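Aminotransferase TlmJ (PDB 5UID) probably acts as a pyridoxal-phosphate-dependent aminotransferase of the DegT/DnrJ/EryC1 family, transferring amino groups in natural product biosynthesis. Local coordinates at residues 348-351 and 352-356. Residues are numbered along the deposited sequence; the frame is centred on the assembly and turned at random.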
loop_
_atom_site.group_PDB
_atom_site.type_symbol
_atom_site.label_atom_id
_atom_site.label_comp_id
_atom_site.label_asym_id
_atom_site.label_seq_id
_atom_site.Cartn_x
_atom_site.Cartn_y
_atom_site.Cartn_z
ATOM N N ALA A 348 -1.873 2.672 31.644
ATOM C CA ALA A 348 -2.540 2.242 30.420
ATOM C C ALA A 348 -3.721 1.328 30.722
ATOM O O ALA A 348 -4.748 1.386 30.037
ATOM C CB ALA A 348 -1.539 1.545 29.497
ATOM N N GLU A 349 -3.593 0.479 31.745
ATOM C CA GLU A 349 -4.689 -0.410 32.117
ATOM C C GLU A 349 -5.894 0.385 32.599
ATOM O O GLU A 349 -7.031 0.124 32.189
ATOM C CB GLU A 349 -4.221 -1.395 33.190
ATOM C CG GLU A 349 -3.179 -2.392 32.699
ATOM C CD GLU A 349 -2.506 -3.157 33.829
ATOM O OE1 GLU A 349 -3.006 -3.098 34.971
ATOM O OE2 GLU A 349 -1.474 -3.814 33.572
ATOM N N ARG A 350 -5.660 1.368 33.473
ATOM C CA ARG A 350 -6.748 2.220 33.944
ATOM C C ARG A 350 -7.363 3.016 32.798
ATOM O O ARG A 350 -8.589 3.155 32.715
ATOM C CB ARG A 350 -6.238 3.158 35.037
ATOM C CG ARG A 350 -7.247 4.201 35.481
ATOM C CD ARG A 350 -6.640 5.167 36.482
ATOM N NE ARG A 350 -7.567 6.233 36.844
ATOM C CZ ARG A 350 -7.269 7.236 37.663
ATOM N NH1 ARG A 350 -6.064 7.314 38.209
ATOM N NH2 ARG A 350 -8.178 8.162 37.936
ATOM N N ALA A 351 -6.524 3.542 31.901
ATOM C CA ALA A 351 -7.033 4.325 30.781
ATOM C C ALA A 351 -7.907 3.479 29.864
ATOM O O ALA A 351 -8.913 3.963 29.333
ATOM C CB ALA A 351 -5.871 4.940 30.000
ATOM N N ALA A 352 -7.548 2.207 29.675
ATOM C CA ALA A 352 -8.329 1.332 28.809
ATOM C C ALA A 352 -9.706 1.020 29.381
ATOM O O ALA A 352 -10.617 0.675 28.620
ATOM C CB ALA A 352 -7.569 0.031 28.551
ATOM N N GLU A 353 -9.882 1.130 30.697
ATOM C CA GLU A 353 -11.164 0.836 31.319
ATOM C C GLU A 353 -12.015 2.070 31.576
ATOM O O GLU A 353 -13.221 1.932 31.807
ATOM C CB GLU A 353 -10.953 0.101 32.648
ATOM C CG GLU A 353 -10.475 -1.329 32.503
ATOM C CD GLU A 353 -10.238 -1.993 33.845
ATOM O OE1 GLU A 353 -9.236 -1.653 34.510
ATOM O OE2 GLU A 353 -11.061 -2.845 34.240
ATOM N N GLU A 354 -11.429 3.266 31.535
ATOM C CA GLU A 354 -12.127 4.474 31.945
ATOM C C GLU A 354 -12.329 5.492 30.834
ATOM O O GLU A 354 -13.060 6.466 31.044
ATOM C CB GLU A 354 -11.377 5.152 33.101
ATOM C CG GLU A 354 -11.298 4.309 34.363
ATOM C CD GLU A 354 -10.579 5.018 35.496
ATOM O OE1 GLU A 354 -10.011 6.105 35.253
ATOM O OE2 GLU A 354 -10.583 4.490 36.629
ATOM N N THR A 355 -11.722 5.301 29.669
ATOM C CA THR A 355 -11.733 6.308 28.619
ATOM C C THR A 355 -12.730 5.935 27.530
ATOM O O THR A 355 -12.868 4.763 27.171
ATOM C CB THR A 355 -10.338 6.476 28.012
ATOM O OG1 THR A 355 -9.367 6.560 29.064
ATOM C CG2 THR A 355 -10.268 7.742 27.173
ATOM N N LEU A 356 -13.429 6.945 27.018
ATOM C CA LEU A 356 -14.335 6.790 25.890
ATOM C C LEU A 356 -14.140 7.978 24.962
ATOM O O LEU A 356 -14.087 9.124 25.421
ATOM C CB LEU A 356 -15.795 6.704 26.349
ATOM C CG LEU A 356 -16.810 6.288 25.282
ATOM C CD1 LEU A 356 -16.575 4.845 24.864
ATOM C CD2 LEU A 356 -18.237 6.486 25.773
#
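At the C-terminal end of helix 346-354, where the chain passes into strand 355-358, an i to i+4 salt bridge joins Arg-350 to Glu-354 and the hydroxyl of Thr-355 closes on the carbonyl of Ala-351. Long chains of opposite charge, one helical turn apart, suit the first pair. With CG anti to the backbone N (chi1 173°) and an extended chain, Arg-350 brings NE to within 2.9 Å of Glu-354 OE1. The bond is nearly straight (165° at the hydrogen) and close to the guanidinium plane; NE meets OE1 on the syn side but out of the carboxylate plane, and the two planes stand 80° apart. The carboxylate carbon Glu-354 CD lies 3.4 Å from the methylene Arg-350 CG. Were Glu-354 replaced by alanine, the guanidinium would probably lose this counter-charge and the long arginine chain be set free to turn. Backbone bonding shifts toward i+3 here: Glu-353 N reaches Arg-350 O at 3.1 Å, whereas its bond to Glu-349 O is weak. Threonine suits the buried exit, since Thr-355 OG1 donates to Ala-351 O at 2.7 Å. That carbonyl thereby gains a shorter bond than the weak one from Thr-355 N, while the salt bridge forms a separate clasp between side chains.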